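Suppressor protein MPT5 (Saccharomyces cerevisiae, PDB 5BZ1) binds the 3'-UTR of target mRNAs through its Pumilio (PUF) repeat domain and thereby regulates their expression after transcription, including negative regulation of HO. Local coordinates at residues Q323-V328 / L363-L368; L371-L376 / L390-Y395; K259-L264 / L299-I304. One frame throughout, in Å; residues are numbered along the deposited sequence.

Contact 1 of 3, residues Q323-V328 / L363-L368; sequences QTLLDV and LKIGNL. With nucleotides of chain B.
The amide nitrogen of Q323 donates a hydrogen bond to the base of U1 of chain B, NE2 to O4 at 2.9 Å with an N-H...O angle of 154°. K391 NZ donates to OE1 of the same amide, and N319 OD1 takes a weak bond from NE2, which together fix the flip of the amide so that its NH2 faces the uracil. Putting a leucine here would probably leave O4 of U1 without this donor and the K391 ammonium without its acceptor. Just beyond Q323, helix 318-326 packs against helix 354-375 mostly through aliphatic side chains. L368, with CG anti to the backbone N (chi1 -178°), brings CD2 against two leucines, 3.6 Å from CD2 of L326 and 3.8 Å from CD2 of L325, crossing both side chains at about a right angle. I365 supplies CD1, which lies 3.7 Å from the carbonyl O of L325. F305 and I261 cover L325 from other helices. The eighth Pumilio repeat therefore reads a uracil with a glutamine, as is usual in PUF proteins, while a leucine and isoleucine layer with no hydrogen bond across it joins the same short helix to helix 354-375.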
# COMPACT_ATOMS: atom_id res chain seq x y z
N GLN A 323 -0.74 3.67 27.83
CA GLN A 323 -1.86 2.78 28.11
C GLN A 323 -1.72 1.43 27.41
O GLN A 323 -2.09 0.39 27.96
CB GLN A 323 -3.19 3.44 27.73
CG GLN A 323 -3.66 4.51 28.71
CD GLN A 323 -5.02 5.06 28.34
OE1 GLN A 323 -6.03 4.35 28.38
NE2 GLN A 323 -5.06 6.34 27.98
N THR A 324 -1.20 1.45 26.19
CA THR A 324 -0.98 0.21 25.44
C THR A 324 0.05 -0.67 26.13
O THR A 324 -0.12 -1.89 26.23
CB THR A 324 -0.55 0.51 23.99
OG1 THR A 324 -1.67 1.05 23.27
CG2 THR A 324 -0.06 -0.75 23.30
N LEU A 325 1.11 -0.05 26.64
CA LEU A 325 2.16 -0.79 27.34
C LEU A 325 1.67 -1.32 28.69
O LEU A 325 2.14 -2.35 29.16
CB LEU A 325 3.40 0.10 27.54
CG LEU A 325 4.65 -0.58 28.11
CD1 LEU A 325 5.23 -1.56 27.11
CD2 LEU A 325 5.70 0.44 28.53
N LEU A 326 0.72 -0.61 29.30
CA LEU A 326 0.24 -0.94 30.64
C LEU A 326 -0.90 -1.97 30.64
O LEU A 326 -1.20 -2.56 31.68
CB LEU A 326 -0.22 0.32 31.38
CG LEU A 326 0.84 1.33 31.82
CD1 LEU A 326 0.20 2.54 32.50
CD2 LEU A 326 1.82 0.68 32.76
N ASP A 327 -1.51 -2.18 29.48
CA ASP A 327 -2.71 -3.02 29.39
C ASP A 327 -2.41 -4.51 29.57
O ASP A 327 -1.83 -5.15 28.69
CB ASP A 327 -3.41 -2.79 28.04
CG ASP A 327 -4.83 -3.31 28.03
OD1 ASP A 327 -5.26 -3.95 29.02
OD2 ASP A 327 -5.53 -3.09 27.02
N VAL A 328 -2.85 -5.06 30.70
CA VAL A 328 -2.59 -6.46 31.06
C VAL A 328 -3.19 -7.46 30.06
O VAL A 328 -2.79 -8.62 30.01
CB VAL A 328 -3.07 -6.77 32.50
CG1 VAL A 328 -4.58 -6.94 32.53
CG2 VAL A 328 -2.37 -8.00 33.05
N LEU A 363 8.82 -7.67 37.05
CA LEU A 363 9.43 -6.69 37.93
C LEU A 363 9.32 -5.27 37.35
O LEU A 363 8.84 -4.36 38.02
CB LEU A 363 10.90 -7.06 38.18
CG LEU A 363 11.84 -6.21 39.04
CD1 LEU A 363 12.57 -5.17 38.19
CD2 LEU A 363 11.13 -5.54 40.21
N LYS A 364 9.75 -5.11 36.10
CA LYS A 364 9.74 -3.79 35.46
C LYS A 364 8.33 -3.25 35.21
O LYS A 364 8.09 -2.05 35.36
CB LYS A 364 10.52 -3.83 34.15
CG LYS A 364 12.04 -3.91 34.31
CD LYS A 364 12.72 -3.87 32.95
CE LYS A 364 14.24 -3.99 33.08
NZ LYS A 364 14.84 -2.82 33.76
N ILE A 365 7.41 -4.12 34.83
CA ILE A 365 6.04 -3.68 34.54
C ILE A 365 5.29 -3.39 35.84
O ILE A 365 4.46 -2.48 35.89
CB ILE A 365 5.27 -4.69 33.64
CG1 ILE A 365 4.19 -3.98 32.82
CG2 ILE A 365 4.68 -5.84 34.44
CD1 ILE A 365 4.74 -3.14 31.70
N GLY A 366 5.61 -4.14 36.89
CA GLY A 366 5.03 -3.91 38.20
C GLY A 366 5.48 -2.58 38.75
O GLY A 366 4.68 -1.84 39.34
N ASN A 367 6.76 -2.27 38.56
CA ASN A 367 7.31 -1.00 39.00
C ASN A 367 6.68 0.18 38.26
O ASN A 367 6.40 1.22 38.85
CB ASN A 367 8.83 -1.00 38.82
CG ASN A 367 9.46 0.37 39.08
OD1 ASN A 367 10.15 0.92 38.22
ND2 ASN A 367 9.20 0.92 40.26
N LEU A 368 6.44 -0.00 36.96
CA LEU A 368 5.80 1.03 36.16
C LEU A 368 4.36 1.27 36.62
O LEU A 368 3.88 2.40 36.65
CB LEU A 368 5.84 0.67 34.67
CG LEU A 368 5.23 1.70 33.71
CD1 LEU A 368 5.88 3.04 33.90
CD2 LEU A 368 5.38 1.24 32.27
O5' U B 1 -12.24 11.38 24.32
C5' U B 1 -12.04 12.79 24.33
C4' U B 1 -10.61 13.15 24.04
O4' U B 1 -9.77 12.80 25.16
C3' U B 1 -9.97 12.44 22.86
O3' U B 1 -10.32 13.02 21.61
C2' U B 1 -8.48 12.52 23.18
O2' U B 1 -7.95 13.79 22.83
C1' U B 1 -8.49 12.40 24.71
N1 U B 1 -8.22 11.02 25.18
C2 U B 1 -6.89 10.68 25.39
O2 U B 1 -5.97 11.45 25.20
N3 U B 1 -6.69 9.39 25.83
C4 U B 1 -7.65 8.43 26.06
O4 U B 1 -7.30 7.32 26.45
C5 U B 1 -9.00 8.87 25.82
C6 U B 1 -9.24 10.12 25.40

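Contact 2 of 3, residues L371-L376 / L390-Y395; sequences LTKELL and LKVKAY
This is a small, largely apolar helix-to-helix contact, edged by a lysine, near the C-terminal end of the PUF domain, where the last turns of helix 354-375 meet helix 385-398. V392 carries it, its two methyls divided between neighbouring residues of the other helix, and the backbones come close, with CA of K373 and CA of V392 6.8 Å apart. CG1 of V392, anti to its own backbone N (chi1 163°), faces the lysine. The K373 chain bends at its third and fourth torsions and comes over this methyl obliquely, bringing CE to 3.7 Å and NZ to 3.4 Å of V392 CG1. Both atoms lie on the methyl at the exposed margin, and no hydrogen bond forms between the segments. On the buried side, the T372 and V392 side chains pass in opposite directions, CG2 of T372 to CG2 of V392 at 4.1 Å. T372 OG1 is hydrogen-bonded to L368 O, one turn back in its own helix, which is consistent with the methyl being the branch turned to V392. Beyond the valine, I388 of helix 385-398 also packs on T372 and L376, and L309 of helix 309-312 lies against T372 as well.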
# COMPACT_ATOMS: atom_id res chain seq x y z
N LEU A 371 4.41 3.34 39.92
CA LEU A 371 4.79 4.72 39.63
C LEU A 371 3.62 5.44 38.96
O LEU A 371 3.38 6.62 39.22
CB LEU A 371 6.04 4.78 38.76
CG LEU A 371 7.37 4.38 39.40
CD1 LEU A 371 8.51 4.48 38.40
CD2 LEU A 371 7.65 5.24 40.61
N THR A 372 2.91 4.73 38.10
CA THR A 372 1.72 5.28 37.44
C THR A 372 0.63 5.61 38.46
O THR A 372 0.02 6.68 38.40
CB THR A 372 1.17 4.31 36.37
OG1 THR A 372 2.17 4.09 35.37
CG2 THR A 372 -0.07 4.89 35.72
N LYS A 373 0.40 4.70 39.40
CA LYS A 373 -0.62 4.88 40.44
C LYS A 373 -0.32 6.11 41.31
O LYS A 373 -1.24 6.83 41.69
CB LYS A 373 -0.72 3.62 41.31
CG LYS A 373 -1.98 3.57 42.19
CD LYS A 373 -1.85 2.53 43.30
CE LYS A 373 -1.84 1.10 42.78
NZ LYS A 373 -3.20 0.48 42.76
N GLU A 374 0.96 6.33 41.61
CA GLU A 374 1.37 7.48 42.41
C GLU A 374 1.08 8.80 41.70
O GLU A 374 0.85 9.83 42.34
CB GLU A 374 2.87 7.40 42.73
CG GLU A 374 3.31 6.24 43.61
CD GLU A 374 4.82 6.21 43.82
OE1 GLU A 374 5.54 6.86 43.02
OE2 GLU A 374 5.29 5.55 44.77
N LEU A 375 1.11 8.77 40.37
CA LEU A 375 0.96 9.96 39.55
C LEU A 375 -0.50 10.32 39.26
O LEU A 375 -0.79 11.42 38.80
CB LEU A 375 1.71 9.80 38.22
CG LEU A 375 3.22 9.92 38.28
CD1 LEU A 375 3.83 9.78 36.89
CD2 LEU A 375 3.59 11.26 38.88
N LEU A 376 -1.40 9.38 39.54
CA LEU A 376 -2.83 9.56 39.26
C LEU A 376 -3.46 10.87 39.78
O LEU A 376 -4.23 11.50 39.06
CB LEU A 376 -3.63 8.33 39.70
CG LEU A 376 -3.45 7.11 38.80
CD1 LEU A 376 -4.21 5.90 39.33
CD2 LEU A 376 -3.89 7.44 37.39
N LEU A 390 -8.26 2.37 35.60
CA LEU A 390 -8.85 1.05 35.35
C LEU A 390 -7.78 0.02 34.99
O LEU A 390 -7.82 -1.12 35.46
CB LEU A 390 -9.90 1.13 34.24
CG LEU A 390 -10.64 -0.16 33.90
CD1 LEU A 390 -11.35 -0.72 35.13
CD2 LEU A 390 -11.64 0.05 32.76
N LYS A 391 -6.82 0.42 34.17
CA LYS A 391 -5.70 -0.45 33.79
C LYS A 391 -4.82 -0.82 34.99
O LYS A 391 -4.38 -1.96 35.11
CB LYS A 391 -4.87 0.20 32.68
CG LYS A 391 -5.60 0.31 31.33
CD LYS A 391 -4.72 0.95 30.26
CE LYS A 391 -5.31 0.78 28.87
NZ LYS A 391 -6.63 1.46 28.72
N VAL A 392 -4.58 0.15 35.87
CA VAL A 392 -3.86 -0.10 37.12
C VAL A 392 -4.60 -1.15 37.94
O VAL A 392 -4.01 -2.10 38.44
CB VAL A 392 -3.70 1.19 37.95
CG1 VAL A 392 -3.34 0.86 39.39
CG2 VAL A 392 -2.66 2.11 37.32
N LYS A 393 -5.92 -0.97 38.04
CA LYS A 393 -6.79 -1.88 38.77
C LYS A 393 -6.81 -3.28 38.14
O LYS A 393 -6.77 -4.29 38.85
CB LYS A 393 -8.20 -1.30 38.82
CG LYS A 393 -9.32 -2.32 38.96
CD LYS A 393 -9.81 -2.42 40.40
CE LYS A 393 -11.31 -2.68 40.44
NZ LYS A 393 -11.79 -2.96 41.82
N ALA A 394 -6.86 -3.33 36.82
CA ALA A 394 -6.89 -4.60 36.09
C ALA A 394 -5.60 -5.40 36.28
O ALA A 394 -5.63 -6.63 36.36
CB ALA A 394 -7.15 -4.36 34.61
N TYR A 395 -4.47 -4.70 36.34
CA TYR A 395 -3.19 -5.33 36.67
C TYR A 395 -3.26 -5.99 38.04
O TYR A 395 -2.81 -7.12 38.22
CB TYR A 395 -2.05 -4.30 36.65
CG TYR A 395 -0.71 -4.86 37.08
CD1 TYR A 395 0.13 -5.47 36.17
CD2 TYR A 395 -0.28 -4.77 38.41
CE1 TYR A 395 1.36 -5.98 36.56
CE2 TYR A 395 0.94 -5.27 38.80
CZ TYR A 395 1.76 -5.88 37.87
OH TYR A 395 2.97 -6.38 38.26

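Contact 3 of 3, residues K259-L264 / L299-I304; sequences KFIKKL and LTTIDI
T301 points its side chain at helix 253-273 and meets two residues there, I261 and L264, which sit one helical turn apart. Its two branches face different partners. The methyl CG2, anti to the backbone N, is turned to I261 and lies 4.3 Å from CD1 of that isoleucine. The hydroxyl is turned to L264, with OG1 4.5 Å from L264 CD1. This hydroxyl does not depend on the leucine for a polar partner: it is hydrogen-bonded to the carbonyl O of I297, one turn earlier in helix 288-307, which probably helps the hydroxyl to be accommodated in this largely hydrocarbon interface. I261 starts out alongside the other helix, and its nearly extended chain (chi2 172°) carries CD1 inward to the threonine methyl. The CA atoms of I261 and T301 stay 8.4 Å apart, and the side chains touch loosely, burying 95 Å² over both segments. The packing belongs to the alpha-solenoid of the PUF domain, in which successive Pumilio repeats stack side by side: 259-264 lies in the seventh repeat and 299-304 runs into the start of the eighth. F260 also turns its side chain toward helix 288-307 but stops short of close contact, its CE2 being 4.9 Å from OG1 of T301. One face of its ring is backed by L264, whose CG stands 4.3 Å above the ring plane, offset toward the rim. L233 and F237 of helix 229-240 pack on F260, and F237 reaches T301 too, bringing a third helix to the junction. T324 and L325 of helix 318-326 also lie on I261, while I297 of helix 288-307 touches both F260 and L264.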
# COMPACT_ATOMS: atom_id res chain seq x y z
N LYS A 259 1.66 0.23 17.61
CA LYS A 259 1.67 -0.98 16.80
C LYS A 259 2.94 -1.78 17.05
O LYS A 259 2.91 -3.01 17.08
CB LYS A 259 1.54 -0.64 15.32
CG LYS A 259 1.40 -1.88 14.44
CD LYS A 259 0.89 -1.54 13.07
CE LYS A 259 0.48 -2.79 12.30
NZ LYS A 259 -0.79 -3.38 12.81
N PHE A 260 4.05 -1.08 17.24
CA PHE A 260 5.33 -1.72 17.51
C PHE A 260 5.28 -2.47 18.84
O PHE A 260 5.70 -3.63 18.93
CB PHE A 260 6.44 -0.66 17.53
CG PHE A 260 7.83 -1.23 17.70
CD1 PHE A 260 8.47 -1.85 16.64
CD2 PHE A 260 8.50 -1.12 18.91
CE1 PHE A 260 9.74 -2.38 16.78
CE2 PHE A 260 9.78 -1.64 19.06
CZ PHE A 260 10.40 -2.27 18.00
N ILE A 261 4.74 -1.81 19.86
CA ILE A 261 4.62 -2.41 21.19
C ILE A 261 3.70 -3.63 21.18
O ILE A 261 4.06 -4.68 21.73
CB ILE A 261 4.14 -1.37 22.22
CG1 ILE A 261 5.25 -0.34 22.47
CG2 ILE A 261 3.75 -2.05 23.54
CD1 ILE A 261 4.81 0.84 23.33
N LYS A 262 2.53 -3.50 20.57
CA LYS A 262 1.60 -4.62 20.44
C LYS A 262 2.24 -5.80 19.70
O LYS A 262 1.99 -6.96 20.03
CB LYS A 262 0.32 -4.19 19.72
CG LYS A 262 -0.60 -3.28 20.54
CD LYS A 262 -1.91 -3.02 19.80
CE LYS A 262 -2.20 -1.53 19.69
NZ LYS A 262 -3.44 -1.26 18.91
N LYS A 263 3.07 -5.49 18.71
CA LYS A 263 3.76 -6.52 17.95
C LYS A 263 4.74 -7.29 18.84
O LYS A 263 4.85 -8.52 18.75
CB LYS A 263 4.50 -5.91 16.76
CG LYS A 263 5.13 -6.95 15.85
CD LYS A 263 5.82 -6.32 14.66
CE LYS A 263 6.44 -7.39 13.78
NZ LYS A 263 5.42 -8.35 13.26
N LEU A 264 5.46 -6.57 19.69
CA LEU A 264 6.38 -7.18 20.64
C LEU A 264 5.65 -8.13 21.58
O LEU A 264 6.09 -9.26 21.80
CB LEU A 264 7.11 -6.10 21.45
CG LEU A 264 8.15 -5.24 20.72
CD1 LEU A 264 8.68 -4.16 21.65
CD2 LEU A 264 9.29 -6.09 20.20
N LEU A 299 11.80 -4.92 27.24
CA LEU A 299 12.36 -4.52 28.53
C LEU A 299 12.98 -3.13 28.45
O LEU A 299 12.79 -2.30 29.35
CB LEU A 299 13.42 -5.54 28.98
CG LEU A 299 12.94 -6.94 29.34
CD1 LEU A 299 14.11 -7.82 29.76
CD2 LEU A 299 11.90 -6.88 30.45
N THR A 300 13.71 -2.87 27.37
CA THR A 300 14.31 -1.55 27.14
C THR A 300 13.22 -0.49 26.97
O THR A 300 13.36 0.64 27.43
CB THR A 300 15.23 -1.58 25.91
OG1 THR A 300 16.16 -2.66 26.03
CG2 THR A 300 15.99 -0.27 25.78
N THR A 301 12.14 -0.86 26.29
CA THR A 301 11.00 0.04 26.08
C THR A 301 10.31 0.39 27.40
O THR A 301 9.90 1.53 27.61
CB THR A 301 9.99 -0.57 25.09
OG1 THR A 301 10.59 -0.70 23.80
CG2 THR A 301 8.74 0.31 24.98
N ILE A 302 10.20 -0.59 28.29
CA ILE A 302 9.59 -0.37 29.60
C ILE A 302 10.46 0.60 30.41
O ILE A 302 9.93 1.47 31.10
CB ILE A 302 9.39 -1.69 30.38
CG1 ILE A 302 8.45 -2.62 29.62
CG2 ILE A 302 8.84 -1.43 31.77
CD1 ILE A 302 8.24 -3.97 30.28
N ASP A 303 11.77 0.44 30.31
CA ASP A 303 12.72 1.34 30.98
C ASP A 303 12.54 2.79 30.51
O ASP A 303 12.51 3.71 31.32
CB ASP A 303 14.16 0.89 30.72
CG ASP A 303 14.53 -0.39 31.46
OD1 ASP A 303 13.84 -0.73 32.44
OD2 ASP A 303 15.52 -1.05 31.06
N ILE A 304 12.42 2.97 29.20
CA ILE A 304 12.27 4.30 28.61
C ILE A 304 10.96 4.96 29.05
O ILE A 304 10.94 6.12 29.45
CB ILE A 304 12.33 4.23 27.08
CG1 ILE A 304 13.71 3.75 26.62
CG2 ILE A 304 12.01 5.58 26.46
CD1 ILE A 304 13.82 3.53 25.12

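How the contacts relate
Contact 3 comes first along the chain, followed by contact 1 and then contact 2, all on the same side of the chain's centre, toward the C-terminal end of the PUF solenoid. Their centres advance in steps of about 10 Å and about 9 Å, and the centres of contacts 2 and 3, which do not touch, are about 18 Å apart. Contact 1 bridges them. It shares helix 354-375 with contact 2, where I365 CG2 packs on Y395 CE1 at 3.9 Å. Toward contact 3 it offers a salt bridge, K364 NZ to D303 OD1 at 2.7 Å. Helix packing continues from the seventh repeat through the uridine-binding eighth to the C-terminal helices that close the domain.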